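Local coordinates for SPbeta prophage-derived aminoglycoside N(3')-acetyltransferase-like protein YokD (Bacillus subtilis, PDB 2NYG) that is an antibiotic N-acetyltransferase family member that binds coenzyme A and may contribute to antibiotic resistance, probably by acetylation, at residues S70-L75 with R127-Y133; G162-I166 with L252-D257. One frame throughout, in Å; residues are numbered along the deposited sequence.

Contact 1. Residues S70-L75 with R127-Y133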
# COMPACT_ATOMS: atom_id res chain seq x y z
N SER A 70 6.97 10.46 0.85
CA SER A 70 6.33 9.30 1.47
C SER A 70 6.23 9.46 2.98
O SER A 70 6.60 8.57 3.73
CB SER A 70 7.11 8.03 1.14
OG SER A 70 8.48 8.19 1.46
N GLN A 71 5.71 10.61 3.39
CA GLN A 71 5.53 10.99 4.78
C GLN A 71 4.67 10.05 5.63
O GLN A 71 3.70 9.47 5.16
CB GLN A 71 4.94 12.39 4.85
CG GLN A 71 5.81 13.45 4.21
CD GLN A 71 5.07 14.75 4.03
OE1 GLN A 71 4.07 14.98 4.70
NE2 GLN A 71 5.56 15.61 3.15
N SER A 72 5.05 9.93 6.90
CA SER A 72 4.36 9.10 7.87
C SER A 72 4.20 9.96 9.13
O SER A 72 4.66 9.60 10.23
CB SER A 72 5.18 7.84 8.15
OG SER A 72 6.53 8.17 8.44
N VAL A 73 3.55 11.10 8.93
CA VAL A 73 3.28 12.10 9.95
C VAL A 73 2.64 11.57 11.23
O VAL A 73 2.77 12.20 12.28
CB VAL A 73 2.40 13.20 9.34
CG1 VAL A 73 2.14 14.30 10.35
CG2 VAL A 73 3.08 13.78 8.13
N GLU A 74 1.97 10.43 11.16
CA GLU A 74 1.30 9.83 12.32
C GLU A 74 2.24 9.37 13.43
O GLU A 74 1.82 9.13 14.56
CB GLU A 74 0.44 8.64 11.89
CG GLU A 74 -0.73 9.01 11.01
CD GLU A 74 -0.44 8.86 9.55
OE1 GLU A 74 0.75 8.80 9.17
OE2 GLU A 74 -1.41 8.81 8.77
N LEU A 75 3.52 9.23 13.11
CA LEU A 75 4.52 8.80 14.08
C LEU A 75 5.07 10.00 14.85
O LEU A 75 6.28 10.17 15.00
CB LEU A 75 5.66 8.05 13.38
CG LEU A 75 5.53 6.53 13.25
CD1 LEU A 75 4.39 6.16 12.34
CD2 LEU A 75 6.83 5.96 12.72
N ARG A 127 13.88 4.30 -0.12
CA ARG A 127 13.22 5.23 0.79
C ARG A 127 14.23 5.80 1.78
O ARG A 127 15.07 5.07 2.31
CB ARG A 127 12.12 4.50 1.56
CG ARG A 127 11.21 5.38 2.37
CD ARG A 127 10.10 4.56 2.98
NE ARG A 127 9.12 5.37 3.69
CZ ARG A 127 8.09 4.88 4.36
NH1 ARG A 127 7.91 3.58 4.43
NH2 ARG A 127 7.25 5.70 4.98
N SER A 128 14.14 7.10 2.04
CA SER A 128 15.03 7.78 2.98
C SER A 128 14.69 7.45 4.44
O SER A 128 13.58 7.01 4.76
CB SER A 128 14.99 9.29 2.76
OG SER A 128 13.65 9.77 2.74
N ASN A 129 15.63 7.67 5.34
CA ASN A 129 15.41 7.31 6.73
C ASN A 129 14.74 8.27 7.73
O ASN A 129 14.95 8.16 8.93
CB ASN A 129 16.73 6.82 7.32
CG ASN A 129 16.53 5.93 8.51
OD1 ASN A 129 15.73 5.01 8.47
ND2 ASN A 129 17.25 6.21 9.59
N HIS A 130 13.92 9.20 7.26
CA HIS A 130 13.26 10.11 8.20
C HIS A 130 11.92 9.50 8.62
O HIS A 130 11.21 8.91 7.79
CB HIS A 130 13.06 11.48 7.56
CG HIS A 130 12.86 12.58 8.55
ND1 HIS A 130 11.64 12.82 9.15
CD2 HIS A 130 13.74 13.45 9.10
CE1 HIS A 130 11.78 13.79 10.03
NE2 HIS A 130 13.04 14.19 10.02
N PRO A 131 11.56 9.62 9.90
CA PRO A 131 10.31 9.08 10.45
C PRO A 131 9.02 9.81 10.08
O PRO A 131 7.91 9.24 10.18
CB PRO A 131 10.58 9.09 11.95
CG PRO A 131 11.43 10.30 12.11
CD PRO A 131 12.41 10.15 10.97
N ASN A 132 9.14 11.06 9.64
CA ASN A 132 7.97 11.82 9.26
C ASN A 132 7.97 12.29 7.82
O ASN A 132 6.97 12.19 7.13
CB ASN A 132 7.79 13.04 10.16
CG ASN A 132 7.47 12.68 11.59
OD1 ASN A 132 7.00 11.59 11.90
ND2 ASN A 132 7.71 13.63 12.48
N TYR A 133 9.10 12.82 7.37
CA TYR A 133 9.20 13.36 6.03
C TYR A 133 10.12 12.60 5.09
O TYR A 133 11.03 13.16 4.48
CB TYR A 133 9.65 14.81 6.13
CG TYR A 133 8.84 15.61 7.14
CD1 TYR A 133 7.46 15.79 6.97
CD2 TYR A 133 9.46 16.21 8.24
CE1 TYR A 133 6.71 16.56 7.87
CE2 TYR A 133 8.72 16.98 9.14
CZ TYR A 133 7.35 17.15 8.95
OH TYR A 133 6.62 17.89 9.84

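Contact 2. Residues G162-I166 with L252-D257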
# COMPACT_ATOMS: atom_id res chain seq x y z
N GLY A 162 17.22 19.07 -0.69
CA GLY A 162 18.50 19.70 -0.89
C GLY A 162 19.20 19.16 -2.11
O GLY A 162 20.04 19.82 -2.71
N LYS A 163 18.85 17.93 -2.49
CA LYS A 163 19.46 17.29 -3.64
C LYS A 163 18.63 17.55 -4.89
O LYS A 163 19.14 17.49 -6.01
CB LYS A 163 19.57 15.79 -3.41
CG LYS A 163 19.84 15.39 -1.98
CD LYS A 163 21.31 15.47 -1.62
CE LYS A 163 21.50 14.91 -0.22
NZ LYS A 163 22.92 14.85 0.19
N LEU A 164 17.35 17.82 -4.72
CA LEU A 164 16.52 18.08 -5.88
C LEU A 164 16.69 19.54 -6.31
O LEU A 164 16.37 19.91 -7.44
CB LEU A 164 15.05 17.80 -5.57
CG LEU A 164 14.61 16.39 -5.13
CD1 LEU A 164 13.09 16.29 -5.20
CD2 LEU A 164 15.21 15.36 -6.04
N TYR A 165 17.19 20.36 -5.40
CA TYR A 165 17.38 21.77 -5.71
C TYR A 165 18.65 22.03 -6.51
O TYR A 165 18.63 22.83 -7.45
CB TYR A 165 17.40 22.61 -4.43
CG TYR A 165 17.69 24.08 -4.69
CD1 TYR A 165 16.69 24.94 -5.18
CD2 TYR A 165 18.97 24.60 -4.50
CE1 TYR A 165 16.96 26.27 -5.46
CE2 TYR A 165 19.25 25.93 -4.78
CZ TYR A 165 18.25 26.75 -5.26
OH TYR A 165 18.55 28.05 -5.57
N ILE A 166 19.74 21.35 -6.15
CA ILE A 166 21.02 21.54 -6.84
C ILE A 166 21.02 21.06 -8.29
O ILE A 166 21.42 21.79 -9.20
CB ILE A 166 22.16 20.84 -6.09
CG1 ILE A 166 21.78 19.40 -5.78
CG2 ILE A 166 22.50 21.59 -4.81
CD1 ILE A 166 22.75 18.68 -4.86
N LEU A 252 11.83 22.71 -10.19
CA LEU A 252 11.77 22.68 -8.74
C LEU A 252 12.64 23.80 -8.19
O LEU A 252 12.21 24.56 -7.31
CB LEU A 252 12.23 21.32 -8.22
CG LEU A 252 12.22 21.06 -6.70
CD1 LEU A 252 12.12 19.59 -6.42
CD2 LEU A 252 13.48 21.62 -6.08
N THR A 253 13.86 23.91 -8.72
CA THR A 253 14.79 24.95 -8.32
C THR A 253 14.16 26.34 -8.50
O THR A 253 14.33 27.23 -7.67
CB THR A 253 16.06 24.87 -9.16
OG1 THR A 253 16.65 23.58 -8.99
CG2 THR A 253 17.04 25.92 -8.73
N GLU A 254 13.44 26.49 -9.59
CA GLU A 254 12.78 27.73 -9.94
C GLU A 254 11.64 28.02 -8.98
O GLU A 254 11.36 29.16 -8.63
CB GLU A 254 12.27 27.59 -11.36
CG GLU A 254 11.71 28.80 -12.05
CD GLU A 254 11.69 28.59 -13.55
OE1 GLU A 254 10.81 29.16 -14.23
OE2 GLU A 254 12.56 27.86 -14.06
N ALA A 255 10.96 26.96 -8.55
CA ALA A 255 9.84 27.08 -7.64
C ALA A 255 10.33 27.42 -6.24
O ALA A 255 9.75 28.26 -5.56
CB ALA A 255 9.03 25.77 -7.62
N VAL A 256 11.39 26.77 -5.80
CA VAL A 256 11.88 27.05 -4.46
C VAL A 256 12.33 28.51 -4.35
O VAL A 256 11.97 29.21 -3.41
CB VAL A 256 13.06 26.12 -4.06
CG1 VAL A 256 13.53 26.45 -2.65
CG2 VAL A 256 12.61 24.67 -4.11
N ASP A 257 13.11 28.95 -5.33
CA ASP A 257 13.61 30.31 -5.32
C ASP A 257 12.51 31.34 -5.21
O ASP A 257 12.62 32.27 -4.42
CB ASP A 257 14.48 30.58 -6.55
CG ASP A 257 15.80 29.83 -6.50
OD1 ASP A 257 16.20 29.43 -5.38
OD2 ASP A 257 16.43 29.66 -7.56

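Contact 1. Residues S70-L75 with R127-Y133
R127 reaches S70 through a side chain extended from CG to NE, with CG set opposite the backbone N (chi1 -170°). S72 keeps OG between its own N and carbonyl carbon (chi1 50°), and this places the hydroxyl at the carbonyl of P131. The contact joins two loops beside the central mixed sheet of the antibiotic N-acetyltransferase fold. S70-L75 follows strand 65-69. R127-Y133 runs from strand 126-127 toward strand 135-139, which lies next to 65-69 in the sheet.

R127 NH2 gives a hydrogen bond to S70 O at 3.2 Å. NH2 approaches nearly in line with the S70 C=O bond, but the oxygen lies out of the guanidinium plane and the hydrogen bond is bent. S134 OG also bonds S70 O. R127 NH2 bonds T106 O as well and bridges two loops.

S72 N donates to N132 O at 3.0 Å. The bond from S72 OG to P131 O is modelled very short, so its exact geometry is doubtful. L75 N bonds S72 O at 3.1 Å and closes a type I beta turn. The turn brings L75 CB to 4.1 Å from P131 O.

The facing loop has its own brace. H130 ND1 accepts from the backbone N of both N132 and Y133, each at 3.1 Å. Both donors are tilted from the ring plane, Y133 N the more so. H130 NE2 bonds L151 O, so the imidazole ties the loop to a further part of the chain.

Q71 lies against Y133. Its amide plane stands 87° from the Y133 ring, and Q71 CD meets the ring edge at Y133 CD1, 3.9 Å away. N132 CB covers one face of the same ring, over its centre.

Contact 2. Residues G162-I166 with L252-D257
Two helices pack here beside the central sheet, and Y165 of helix 160-166 is the knob in a hole on helix 252-268. L252, T253, V256 and D257 form the hole. The segment axes approach to 9.0 Å and cross at 108°. The Y165 ring swings out with CG opposite the backbone N (chi1 176°) and lies across the first turns of the other helix. Y165 CD1 is 4.0 Å from V256 CB, and T253 CG2 is 3.3 Å from Y165 CE1. At the end of the ring, Y165 OH donates to the syn lone pair of D257 OD1, at 2.7 Å. The carboxylate sits at the ring edge, its plane turned 77° from the ring. T253 OG1 adds a second hydrogen bond, to Y165 O at 2.6 Å. L252 CD1 meets L164 CB at 3.5 Å, and the two leucine side chains cross at about a right angle. R190 makes a cation-pi contact with the Y165 ring, and L186 of helix 183-187 touches both Y165 and V256. A single tyrosine knob in a four-residue hole, between steeply crossing helices, is a local knob-into-hole contact of helices flanking the sheet.

In the fold
The contacts follow one another along the chain and neither nest nor cross. From the N terminus, the chain makes strands 32-37 and 65-69, then enters contact 1. This closes a loop of 51 intervening residues when R127-Y133 returns. It ties the exit of strand 65-69 to the connection between strands 126-127 and 135-139. Contact 2 opens later, at G162-I166, ahead of strand 170-174. It closes across 85 residues at L252-D257, directly after strand 245-251. Strands 170-174 and 245-251 are antiparallel neighbours in the sheet, so contact 2 links their flanking helices. The two contact centres lie about 20 Å apart and the contacts do not touch.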